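Local coordinates for protein 6-phospho-beta-glucosidase BglT (Thermotoga maritima, PDB 1UP7) that hydrolyses cellobiose 6'-phosphate to glucose 6-phosphate and glucose, as a family 4 glycosidase that uses NAD+ and a manganese ion, at residues Thr148-Asn153 with Leu370-Tyr375; Asp330-Glu335 with Ala363-Glu368; Ile304-Leu307 with Gly312-His315. All coordinates share one frame; numbering follows the deposited sequence.

Contact 1. Residues Thr148-Asn153 with Leu370-Tyr375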
ATOM      1  N   THR A 148      15.085  14.562  10.875  1.00 17.65           N
ATOM      2  CA  THR A 148      15.051  14.064   9.499  1.00 17.10           C
ATOM      3  C   THR A 148      13.635  13.855   9.025  1.00 17.55           C
ATOM      4  O   THR A 148      13.328  14.212   7.894  1.00 17.64           O
ATOM      5  CB  THR A 148      15.850  12.742   9.365  1.00 17.90           C
ATOM      6  OG1 THR A 148      17.157  12.947   9.877  1.00 15.34           O
ATOM      7  CG2 THR A 148      16.096  12.394   7.941  1.00 14.12           C
ATOM      8  N   GLU A 149      12.769  13.276   9.873  1.00 17.63           N
ATOM      9  CA  GLU A 149      11.351  13.132   9.534  1.00 17.83           C
ATOM     10  C   GLU A 149      10.803  14.502   9.141  1.00 18.00           C
ATOM     11  O   GLU A 149      10.114  14.657   8.145  1.00 17.82           O
ATOM     12  CB  GLU A 149      10.540  12.589  10.711  1.00 17.06           C
ATOM     13  CG  GLU A 149       9.017  12.544  10.504  1.00 17.81           C
ATOM     14  CD  GLU A 149       8.558  11.570   9.415  1.00 18.71           C
ATOM     15  OE1 GLU A 149       9.167  10.497   9.253  1.00 17.59           O
ATOM     16  OE2 GLU A 149       7.572  11.873   8.721  1.00 19.56           O
ATOM     17  N   PHE A 150      11.129  15.499   9.948  1.00 17.83           N
ATOM     18  CA  PHE A 150      10.651  16.846   9.729  1.00 17.88           C
ATOM     19  C   PHE A 150      11.166  17.451   8.408  1.00 18.30           C
ATOM     20  O   PHE A 150      10.359  17.964   7.603  1.00 18.16           O
ATOM     21  CB  PHE A 150      11.035  17.701  10.930  1.00 17.95           C
ATOM     22  CG  PHE A 150      10.792  19.173  10.760  1.00 16.69           C
ATOM     23  CD1 PHE A 150       9.495  19.675  10.642  1.00 17.38           C
ATOM     24  CD2 PHE A 150      11.868  20.064  10.786  1.00 14.69           C
ATOM     25  CE1 PHE A 150       9.262  21.069  10.539  1.00 17.46           C
ATOM     26  CE2 PHE A 150      11.664  21.428  10.678  1.00 15.19           C
ATOM     27  CZ  PHE A 150      10.354  21.945  10.566  1.00 16.11           C
ATOM     28  N   VAL A 151      12.476  17.373   8.170  1.00 17.93           N
ATOM     29  CA  VAL A 151      13.042  17.921   6.952  1.00 18.01           C
ATOM     30  C   VAL A 151      12.622  17.173   5.677  1.00 18.70           C
ATOM     31  O   VAL A 151      12.255  17.816   4.676  1.00 19.08           O
ATOM     32  CB  VAL A 151      14.568  18.016   6.982  1.00 18.41           C
ATOM     33  CG1 VAL A 151      15.084  18.584   5.625  1.00 16.90           C
ATOM     34  CG2 VAL A 151      15.041  18.873   8.170  1.00 17.26           C
ATOM     35  N   ARG A 152      12.657  15.849   5.701  1.00 18.33           N
ATOM     36  CA  ARG A 152      12.280  15.066   4.512  1.00 18.61           C
ATOM     37  C   ARG A 152      10.800  15.173   4.160  1.00 18.70           C
ATOM     38  O   ARG A 152      10.450  15.315   2.986  1.00 18.63           O
ATOM     39  CB  ARG A 152      12.629  13.589   4.699  1.00 17.42           C
ATOM     40  CG  ARG A 152      14.112  13.331   4.723  1.00 18.15           C
ATOM     41  CD  ARG A 152      14.848  13.738   3.461  1.00 17.47           C
ATOM     42  NE  ARG A 152      14.218  13.203   2.257  1.00 19.16           N
ATOM     43  CZ  ARG A 152      14.471  12.002   1.735  1.00 19.96           C
ATOM     44  NH1 ARG A 152      15.327  11.163   2.299  1.00 16.36           N
ATOM     45  NH2 ARG A 152      13.846  11.633   0.641  1.00 20.59           N
ATOM     46  N   ASN A 153       9.938  15.110   5.178  1.00 18.50           N
ATOM     47  CA  ASN A 153       8.505  14.978   4.934  1.00 18.68           C
ATOM     48  C   ASN A 153       7.683  16.249   5.065  1.00 18.34           C
ATOM     49  O   ASN A 153       6.557  16.306   4.601  1.00 18.67           O
ATOM     50  CB  ASN A 153       7.941  13.834   5.799  1.00 18.49           C
ATOM     51  CG  ASN A 153       8.394  12.469   5.294  1.00 18.10           C
ATOM     52  OD1 ASN A 153       8.673  12.307   4.104  1.00 17.25           O
ATOM     53  ND2 ASN A 153       8.488  11.498   6.190  1.00 19.13           N
ATOM     54  N   LEU A 370       2.900  14.139  15.224  1.00 18.81           N
ATOM     55  CA  LEU A 370       2.041  14.993  16.035  1.00 18.65           C
ATOM     56  C   LEU A 370       2.859  16.176  16.584  1.00 19.06           C
ATOM     57  O   LEU A 370       2.359  17.309  16.666  1.00 19.18           O
ATOM     58  CB  LEU A 370       1.415  14.216  17.203  1.00 18.67           C
ATOM     59  CG  LEU A 370       0.224  13.297  16.866  1.00 19.04           C
ATOM     60  CD1 LEU A 370      -0.092  12.368  18.050  1.00 12.95           C
ATOM     61  CD2 LEU A 370      -1.020  14.115  16.414  1.00 12.96           C
ATOM     62  N   THR A 371       4.106  15.914  16.971  1.00 18.38           N
ATOM     63  CA  THR A 371       4.960  16.984  17.442  1.00 18.12           C
ATOM     64  C   THR A 371       5.229  18.020  16.331  1.00 18.59           C
ATOM     65  O   THR A 371       5.132  19.231  16.564  1.00 18.43           O
ATOM     66  CB  THR A 371       6.259  16.407  18.021  1.00 17.82           C
ATOM     67  OG1 THR A 371       5.948  15.594  19.174  1.00 17.11           O
ATOM     68  CG2 THR A 371       7.127  17.519  18.582  1.00 14.61           C
ATOM     69  N   ILE A 372       5.544  17.533  15.135  1.00 18.40           N
ATOM     70  CA  ILE A 372       5.818  18.399  13.995  1.00 18.76           C
ATOM     71  C   ILE A 372       4.571  19.223  13.654  1.00 19.51           C
ATOM     72  O   ILE A 372       4.659  20.420  13.382  1.00 19.95           O
ATOM     73  CB  ILE A 372       6.269  17.562  12.786  1.00 18.51           C
ATOM     74  CG1 ILE A 372       7.733  17.093  12.980  1.00 16.68           C
ATOM     75  CG2 ILE A 372       6.075  18.332  11.548  1.00 16.30           C
ATOM     76  CD1 ILE A 372       8.078  15.807  12.208  1.00 14.37           C
ATOM     77  N   GLU A 373       3.410  18.588  13.720  1.00 19.95           N
ATOM     78  CA  GLU A 373       2.153  19.259  13.414  1.00 20.80           C
ATOM     79  C   GLU A 373       1.880  20.383  14.440  1.00 20.47           C
ATOM     80  O   GLU A 373       1.501  21.500  14.073  1.00 20.14           O
ATOM     81  CB  GLU A 373       0.994  18.243  13.329  1.00 21.19           C
ATOM     82  CG  GLU A 373       0.892  17.578  11.949  1.00 24.85           C
ATOM     83  CD  GLU A 373       0.271  16.165  11.969  1.00 31.55           C
ATOM     84  OE1 GLU A 373      -0.456  15.795  12.951  1.00 31.01           O
ATOM     85  OE2 GLU A 373       0.528  15.409  10.975  1.00 34.94           O
ATOM     86  N   ALA A 374       2.129  20.094  15.716  1.00 19.87           N
ATOM     87  CA  ALA A 374       1.959  21.097  16.763  1.00 19.45           C
ATOM     88  C   ALA A 374       2.875  22.292  16.493  1.00 19.76           C
ATOM     89  O   ALA A 374       2.459  23.437  16.640  1.00 19.65           O
ATOM     90  CB  ALA A 374       2.265  20.516  18.137  1.00 18.42           C
ATOM     91  N   TYR A 375       4.109  22.013  16.078  1.00 19.71           N
ATOM     92  CA  TYR A 375       5.055  23.076  15.852  1.00 19.44           C
ATOM     93  C   TYR A 375       4.650  23.903  14.630  1.00 19.55           C
ATOM     94  O   TYR A 375       4.650  25.123  14.713  1.00 19.58           O
ATOM     95  CB  TYR A 375       6.493  22.558  15.792  1.00 18.80           C
ATOM     96  CG  TYR A 375       7.341  23.556  15.128  1.00 17.76           C
ATOM     97  CD1 TYR A 375       7.837  24.628  15.840  1.00 19.01           C
ATOM     98  CD2 TYR A 375       7.591  23.485  13.760  1.00 17.42           C
ATOM     99  CE1 TYR A 375       8.582  25.604  15.213  1.00 19.11           C
ATOM    100  CE2 TYR A 375       8.332  24.454  13.126  1.00 16.99           C
ATOM    101  CZ  TYR A 375       8.818  25.501  13.864  1.00 18.78           C
ATOM    102  OH  TYR A 375       9.555  26.468  13.282  1.00 22.87           O
TER

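Contact 2. Residues Asp330-Glu335 with Ala363-Glu368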
ATOM      1  N   ASP A 330       6.120   3.456   3.158  1.00 18.92           N
ATOM      2  CA  ASP A 330       7.272   4.001   2.451  1.00 19.58           C
ATOM      3  C   ASP A 330       7.803   5.322   3.002  1.00 19.51           C
ATOM      4  O   ASP A 330       9.001   5.578   2.956  1.00 18.97           O
ATOM      5  CB  ASP A 330       6.939   4.237   0.983  1.00 19.68           C
ATOM      6  CG  ASP A 330       6.585   2.985   0.257  1.00 22.42           C
ATOM      7  OD1 ASP A 330       6.955   1.886   0.739  1.00 21.15           O
ATOM      8  OD2 ASP A 330       5.932   3.034  -0.833  1.00 27.08           O
ATOM      9  N   ASP A 331       6.894   6.181   3.448  1.00 19.66           N
ATOM     10  CA  ASP A 331       7.252   7.530   3.878  1.00 20.13           C
ATOM     11  C   ASP A 331       7.795   7.598   5.303  1.00 19.46           C
ATOM     12  O   ASP A 331       8.242   8.664   5.715  1.00 19.90           O
ATOM     13  CB  ASP A 331       6.046   8.475   3.756  1.00 20.46           C
ATOM     14  CG  ASP A 331       4.819   7.919   4.460  1.00 23.90           C
ATOM     15  OD1 ASP A 331       4.693   8.018   5.698  1.00 24.54           O
ATOM     16  OD2 ASP A 331       3.946   7.274   3.854  1.00 31.17           O
ATOM     17  N   TYR A 332       7.756   6.511   6.071  1.00 18.71           N
ATOM     18  CA  TYR A 332       8.383   6.561   7.409  1.00 18.51           C
ATOM     19  C   TYR A 332       9.868   6.815   7.213  1.00 18.60           C
ATOM     20  O   TYR A 332      10.534   6.053   6.487  1.00 18.94           O
ATOM     21  CB  TYR A 332       8.219   5.254   8.178  1.00 18.00           C
ATOM     22  CG  TYR A 332       6.941   5.054   8.989  1.00 17.62           C
ATOM     23  CD1 TYR A 332       5.730   5.700   8.651  1.00 15.92           C
ATOM     24  CD2 TYR A 332       6.946   4.191  10.090  1.00 16.26           C
ATOM     25  CE1 TYR A 332       4.559   5.488   9.406  1.00 15.59           C
ATOM     26  CE2 TYR A 332       5.782   3.983  10.870  1.00 17.25           C
ATOM     27  CZ  TYR A 332       4.602   4.621  10.508  1.00 15.73           C
ATOM     28  OH  TYR A 332       3.487   4.361  11.237  1.00 15.27           O
ATOM     29  N   VAL A 333      10.397   7.888   7.807  1.00 18.01           N
ATOM     30  CA  VAL A 333      11.853   7.983   7.967  1.00 17.36           C
ATOM     31  C   VAL A 333      12.295   6.932   8.994  1.00 17.78           C
ATOM     32  O   VAL A 333      11.764   6.886  10.121  1.00 17.86           O
ATOM     33  CB  VAL A 333      12.317   9.398   8.404  1.00 17.36           C
ATOM     34  CG1 VAL A 333      13.739   9.370   8.933  1.00 14.14           C
ATOM     35  CG2 VAL A 333      12.174  10.411   7.223  1.00 15.95           C
ATOM     36  N   LEU A 334      13.229   6.081   8.584  1.00 17.39           N
ATOM     37  CA  LEU A 334      13.791   5.054   9.433  1.00 17.46           C
ATOM     38  C   LEU A 334      15.311   5.162   9.421  1.00 17.70           C
ATOM     39  O   LEU A 334      15.890   5.827   8.562  1.00 16.92           O
ATOM     40  CB  LEU A 334      13.397   3.662   8.910  1.00 17.00           C
ATOM     41  CG  LEU A 334      11.896   3.395   8.798  1.00 17.11           C
ATOM     42  CD1 LEU A 334      11.666   2.042   8.119  1.00 16.15           C
ATOM     43  CD2 LEU A 334      11.223   3.493  10.158  1.00 15.02           C
ATOM     44  N   GLU A 335      15.944   4.484  10.371  1.00 17.66           N
ATOM     45  CA  GLU A 335      17.395   4.301  10.360  1.00 17.62           C
ATOM     46  C   GLU A 335      17.660   2.877   9.827  1.00 17.06           C
ATOM     47  O   GLU A 335      17.302   1.901  10.472  1.00 17.26           O
ATOM     48  CB  GLU A 335      17.942   4.543  11.781  1.00 17.23           C
ATOM     49  CG  GLU A 335      19.453   4.458  11.931  1.00 18.40           C
ATOM     50  CD  GLU A 335      19.917   4.875  13.328  1.00 19.33           C
ATOM     51  OE1 GLU A 335      20.010   4.016  14.236  1.00 17.51           O
ATOM     52  OE2 GLU A 335      20.176   6.090  13.512  1.00 21.34           O
ATOM     53  N   ALA A 363       4.368   3.707  17.197  1.00 18.20           N
ATOM     54  CA  ALA A 363       3.931   4.628  18.256  1.00 19.02           C
ATOM     55  C   ALA A 363       4.795   5.900  18.286  1.00 19.26           C
ATOM     56  O   ALA A 363       4.302   7.034  18.370  1.00 19.31           O
ATOM     57  CB  ALA A 363       3.942   3.921  19.683  1.00 17.64           C
ATOM     58  N   VAL A 364       6.101   5.710  18.192  1.00 18.98           N
ATOM     59  CA  VAL A 364       6.974   6.860  18.217  1.00 18.66           C
ATOM     60  C   VAL A 364       6.879   7.666  16.924  1.00 18.87           C
ATOM     61  O   VAL A 364       6.944   8.902  16.959  1.00 19.20           O
ATOM     62  CB  VAL A 364       8.407   6.436  18.545  1.00 18.89           C
ATOM     63  CG1 VAL A 364       9.372   7.607  18.403  1.00 17.09           C
ATOM     64  CG2 VAL A 364       8.430   5.863  19.987  1.00 17.76           C
ATOM     65  N   LYS A 365       6.685   6.999  15.784  1.00 18.17           N
ATOM     66  CA  LYS A 365       6.500   7.744  14.537  1.00 17.51           C
ATOM     67  C   LYS A 365       5.239   8.643  14.595  1.00 17.99           C
ATOM     68  O   LYS A 365       5.248   9.799  14.083  1.00 17.84           O
ATOM     69  CB  LYS A 365       6.502   6.813  13.320  1.00 16.16           C
ATOM     70  CG  LYS A 365       6.246   7.480  11.957  1.00 16.70           C
ATOM     71  CD  LYS A 365       7.361   8.480  11.500  1.00 15.50           C
ATOM     72  CE  LYS A 365       8.744   7.790  11.433  1.00 16.47           C
ATOM     73  NZ  LYS A 365       9.935   8.708  11.410  1.00 16.61           N
ATOM     74  N   MET A 366       4.161   8.130  15.200  1.00 17.56           N
ATOM     75  CA  MET A 366       2.928   8.921  15.305  1.00 17.66           C
ATOM     76  C   MET A 366       3.204  10.127  16.207  1.00 17.43           C
ATOM     77  O   MET A 366       2.798  11.235  15.940  1.00 17.27           O
ATOM     78  CB  MET A 366       1.767   8.059  15.828  1.00 17.04           C
ATOM     79  CG  MET A 366       1.356   6.924  14.886  1.00 15.32           C
ATOM     80  SD  MET A 366       0.787   7.573  13.273  1.00 18.59           S
ATOM     81  CE  MET A 366       2.279   7.473  12.276  1.00 13.59           C
ATOM     82  N   TYR A 367       3.912   9.876  17.283  1.00 17.28           N
ATOM     83  CA  TYR A 367       4.283  10.913  18.188  1.00 17.32           C
ATOM     84  C   TYR A 367       5.136  11.976  17.450  1.00 17.78           C
ATOM     85  O   TYR A 367       4.921  13.172  17.642  1.00 17.86           O
ATOM     86  CB  TYR A 367       5.052  10.318  19.383  1.00 16.51           C
ATOM     87  CG  TYR A 367       6.100  11.276  19.847  1.00 16.84           C
ATOM     88  CD1 TYR A 367       5.755  12.308  20.704  1.00 15.14           C
ATOM     89  CD2 TYR A 367       7.428  11.212  19.352  1.00 16.32           C
ATOM     90  CE1 TYR A 367       6.682  13.208  21.125  1.00 17.11           C
ATOM     91  CE2 TYR A 367       8.392  12.157  19.746  1.00 14.43           C
ATOM     92  CZ  TYR A 367       7.992  13.166  20.634  1.00 16.95           C
ATOM     93  OH  TYR A 367       8.857  14.151  21.087  1.00 15.61           O
ATOM     94  N   GLU A 368       6.085  11.537  16.615  1.00 17.82           N
ATOM     95  CA  GLU A 368       6.939  12.448  15.864  1.00 18.05           C
ATOM     96  C   GLU A 368       6.141  13.407  14.996  1.00 18.54           C
ATOM     97  O   GLU A 368       6.424  14.614  14.977  1.00 18.47           O
ATOM     98  CB  GLU A 368       7.949  11.694  14.987  1.00 17.91           C
ATOM     99  CG  GLU A 368       9.159  11.098  15.710  1.00 18.28           C
ATOM    100  CD  GLU A 368      10.107  10.410  14.730  1.00 22.76           C
ATOM    101  OE1 GLU A 368       9.666  10.077  13.589  1.00 24.36           O
ATOM    102  OE2 GLU A 368      11.294  10.192  15.083  1.00 22.68           O
TER

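Contact 3. Residues Ile304-Leu307 with Gly312-His315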
ATOM      1  N   ILE A 304      30.438  10.840   3.699  1.00 18.39           N
ATOM      2  CA  ILE A 304      30.829  11.857   2.727  1.00 18.13           C
ATOM      3  C   ILE A 304      31.766  11.273   1.641  1.00 18.13           C
ATOM      4  O   ILE A 304      31.611  11.533   0.461  1.00 18.08           O
ATOM      5  CB  ILE A 304      31.446  13.110   3.450  1.00 17.72           C
ATOM      6  CG1 ILE A 304      30.351  13.961   4.071  1.00 17.69           C
ATOM      7  CG2 ILE A 304      32.262  13.992   2.482  1.00 17.43           C
ATOM      8  CD1 ILE A 304      30.862  15.049   5.053  1.00 17.63           C
ATOM      9  N   ARG A 305      32.729  10.474   2.068  1.00 18.34           N
ATOM     10  CA  ARG A 305      33.627   9.762   1.181  1.00 18.72           C
ATOM     11  C   ARG A 305      32.853   8.940   0.134  1.00 19.00           C
ATOM     12  O   ARG A 305      33.128   9.039  -1.057  1.00 19.43           O
ATOM     13  CB  ARG A 305      34.535   8.867   2.029  1.00 18.52           C
ATOM     14  CG  ARG A 305      35.666   8.152   1.314  1.00 20.23           C
ATOM     15  CD  ARG A 305      35.543   6.627   1.377  1.00 22.41           C
ATOM     16  NE  ARG A 305      36.098   6.039   2.581  1.00 23.78           N
ATOM     17  CZ  ARG A 305      35.460   5.195   3.403  1.00 25.72           C
ATOM     18  NH1 ARG A 305      34.198   4.813   3.207  1.00 24.83           N
ATOM     19  NH2 ARG A 305      36.109   4.730   4.453  1.00 28.13           N
ATOM     20  N   ASP A 306      31.869   8.155   0.569  1.00 19.14           N
ATOM     21  CA  ASP A 306      31.164   7.236  -0.340  1.00 18.72           C
ATOM     22  C   ASP A 306      30.065   7.966  -1.121  1.00 18.68           C
ATOM     23  O   ASP A 306      29.615   7.505  -2.158  1.00 18.81           O
ATOM     24  CB  ASP A 306      30.641   5.994   0.400  1.00 18.03           C
ATOM     25  CG  ASP A 306      31.742   5.248   1.113  1.00 18.44           C
ATOM     26  OD1 ASP A 306      32.900   5.356   0.654  1.00 20.04           O
ATOM     27  OD2 ASP A 306      31.581   4.547   2.146  1.00 17.36           O
ATOM     28  N   LEU A 307      29.670   9.126  -0.634  1.00 18.63           N
ATOM     29  CA  LEU A 307      28.813  10.034  -1.403  1.00 18.65           C
ATOM     30  C   LEU A 307      29.614  10.697  -2.519  1.00 19.13           C
ATOM     31  O   LEU A 307      29.055  11.057  -3.552  1.00 19.41           O
ATOM     32  CB  LEU A 307      28.246  11.106  -0.485  1.00 17.98           C
ATOM     33  CG  LEU A 307      26.756  11.302  -0.164  1.00 18.00           C
ATOM     34  CD1 LEU A 307      25.800  10.315  -0.782  1.00 17.52           C
ATOM     35  CD2 LEU A 307      26.573  11.356   1.289  1.00 16.55           C
ATOM     36  N   GLY A 312      29.955   2.660  -4.440  1.00 18.30           N
ATOM     37  CA  GLY A 312      28.777   2.046  -3.844  1.00 18.16           C
ATOM     38  C   GLY A 312      29.127   1.310  -2.559  1.00 17.99           C
ATOM     39  O   GLY A 312      29.789   0.281  -2.598  1.00 18.02           O
ATOM     40  N   LYS A 313      28.708   1.863  -1.420  1.00 17.85           N
ATOM     41  CA  LYS A 313      29.027   1.303  -0.112  1.00 17.73           C
ATOM     42  C   LYS A 313      27.795   1.368   0.763  1.00 17.26           C
ATOM     43  O   LYS A 313      26.906   2.174   0.492  1.00 17.05           O
ATOM     44  CB  LYS A 313      30.199   2.048   0.517  1.00 17.41           C
ATOM     45  CG  LYS A 313      31.488   2.015  -0.341  1.00 18.48           C
ATOM     46  CD  LYS A 313      32.462   0.956   0.119  1.00 22.34           C
ATOM     47  CE  LYS A 313      32.718  -0.103  -0.962  1.00 27.59           C
ATOM     48  NZ  LYS A 313      34.165  -0.208  -1.386  1.00 28.33           N
ATOM     49  N   ILE A 314      27.728   0.514   1.782  1.00 16.72           N
ATOM     50  CA  ILE A 314      26.596   0.501   2.686  1.00 15.91           C
ATOM     51  C   ILE A 314      26.831   1.371   3.900  1.00 16.42           C
ATOM     52  O   ILE A 314      27.844   1.261   4.560  1.00 16.49           O
ATOM     53  CB  ILE A 314      26.243  -0.927   3.110  1.00 15.74           C
ATOM     54  CG1 ILE A 314      26.016  -1.820   1.866  1.00 14.65           C
ATOM     55  CG2 ILE A 314      25.073  -0.925   4.157  1.00 12.27           C
ATOM     56  CD1 ILE A 314      25.089  -1.232   0.804  1.00 13.37           C
ATOM     57  N   HIS A 315      25.865   2.238   4.177  1.00 16.93           N
ATOM     58  CA  HIS A 315      25.827   3.038   5.395  1.00 17.52           C
ATOM     59  C   HIS A 315      24.444   3.008   6.001  1.00 17.46           C
ATOM     60  O   HIS A 315      23.457   3.129   5.277  1.00 17.36           O
ATOM     61  CB  HIS A 315      26.222   4.489   5.093  1.00 17.19           C
ATOM     62  CG  HIS A 315      27.635   4.614   4.653  1.00 18.86           C
ATOM     63  ND1 HIS A 315      28.693   4.530   5.534  1.00 21.36           N
ATOM     64  CD2 HIS A 315      28.175   4.690   3.413  1.00 18.82           C
ATOM     65  CE1 HIS A 315      29.825   4.605   4.857  1.00 21.80           C
ATOM     66  NE2 HIS A 315      29.536   4.707   3.569  1.00 20.57           N
TER
HETATM   67  O   HOH W   1      30.566   5.103  -2.925  1.00 33.44           O

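Contact 1. Residues Thr148-Asn153 with Leu370-Tyr375
Glu-149 is the first residue of 148-153 to meet 370-375. Its CG lies 3.8 Å from CD1 of Ile-372, and the two side chains run at about a right angle. The chain bends at chi2 (66°). The carboxylate OE2 takes a hydrogen bond from ND2 of Asn-153, 2.7 Å away and one helical turn on. That N-H is nearly straight on its acceptor (170°), but it arrives from above the carboxylate plane. OE2 also bridges to Arg-369.

Phe-150 follows and makes most of the apolar contact. CD1 of Ile-372 sits 3.7 Å from its CB and equally near its CA. CG2 of Ile-372 comes to the ring edge, near the ring plane, 3.8 Å from CD1 of Phe-150. The ring reaches this branch because CG stands anti to the backbone N (chi1 171°). Its far end, CZ, touches CE2 of Tyr-375 at 4.1 Å. The hydroxyl of that tyrosine is hydrogen-bonded to Glu-123.

The contact is a buried helix crossing. It joins helix 144-155 of the Rossmann-type NAD-binding part to helix 355-376 of the C-terminal part. Helix 109-131 packs against both, with Phe-119 stacked on Phe-150 and edge-to-face with Tyr-375.

Contact 2. Residues Asp330-Glu335 with Ala363-Glu368
Lys-365 lies over the ring of Tyr-332 and ends on the backbone of Val-333. Its CB starts over the hydroxyl-bearing end of the ring, 3.8 Å from CE2 of Tyr-332. CG then sits almost over the ring centre, 3.5 Å from the centroid of Tyr-332 and 7° off the normal. This is a CH-pi contact on one face. Bends at chi2 (65°) and chi3 (57°) turn the chain along the ring toward the strand. CE passes 3.4 Å from O of Val-333. NZ gives that same O of Val-333 a hydrogen bond of 2.9 Å, in the carbonyl plane and on a lone pair.

NZ also meets Glu-368 OE1 at 2.6 Å, on its syn lone pair, in a salt bridge one turn along the helix. Beside the lysine, CE of Met-366 touches OH of Tyr-332 at 3.5 Å. That hydroxyl is hydrogen-bonded to His-362.

The contact fastens the start of strand 333-341 to helix 355-376. Glu-149 OE1 bridges to NZ as well, so two carboxylates and a carbonyl grip the buried amine. Such surroundings would be expected to favour the charged form of the lysine, while the aromatic face shields its aliphatic part.

Contact 3. Residues Ile304-Leu307 with Gly312-His315
Asp-306 and His-315 make the tight part of this contact. OD2 of Asp-306 lies 2.5 Å from NE2 of His-315. NE2 is the donor, and the bond is very short, with an N-H...O angle of 155°. The carboxylate meets the imidazole at its edge, near the ring plane, and the two planes are 33° apart. His-315 points NE2 at the helix because its CG stands beside the backbone N, anti to the carbonyl carbon (chi1 -65°). The same OD2 of Asp-306 also rests 3.3 Å from CB of Lys-313.

Arg-305, the residue before, reaches the carboxylate with its guanidinium. Its NH1 hydrogen-bonds to OD1 of Asp-306 at 2.9 Å, on the syn side but tilted out of the carboxylate plane, and weakly to OD2, as part of a salt bridge. The aspartate is thus held between a guanidinium and an imidazole. With an alanine here, His-315 NE2 and Arg-305 NH1 would probably lose the carboxylate they share, and the imidazole would be freer to turn.

The unit is a helix, a short connection and a strand. Helix 296-308 runs into strand 313-320, an edge strand of the three-stranded antiparallel sheet within this chain. Lys-313 and His-315 pair through their backbones with Val-340 and Cys-338 of strand 333-341.

The other side is looser. Beyond CG, the lysine chain turns off from the helix, and NZ makes a salt bridge with Glu-311. At the connection, a single water spans the backbones. It donates to O of Asp-306 at 2.7 Å and accepts from N of Gly-312 at 2.9 Å.

How the contacts relate
Contacts 1 and 2 share helix 355-376, and their centres are 10 Å apart. They touch directly: Thr-148 CG2 of contact 1 packs 4.0 Å from Val-333 CG1 of contact 2. Asn-153 ND2 probably hydrogen-bonds to Asp-331 O, 2.9 Å away. Contact 3 stands apart, centred 27 Å from contact 1 and 24 Å from contact 2. It is tied to contact 2 through the sheet, where strands 313-320 and 333-341 are neighbours. None of the three forms the catalytic site. Glu-335, at the end of 330-335, packs on the manganese ligand Cys-164, while the contacting Val-333 side chain is about 11 Å from that of Cys-164. In contact 1, the Tyr-375 side chain is about 13 Å from bound NAD.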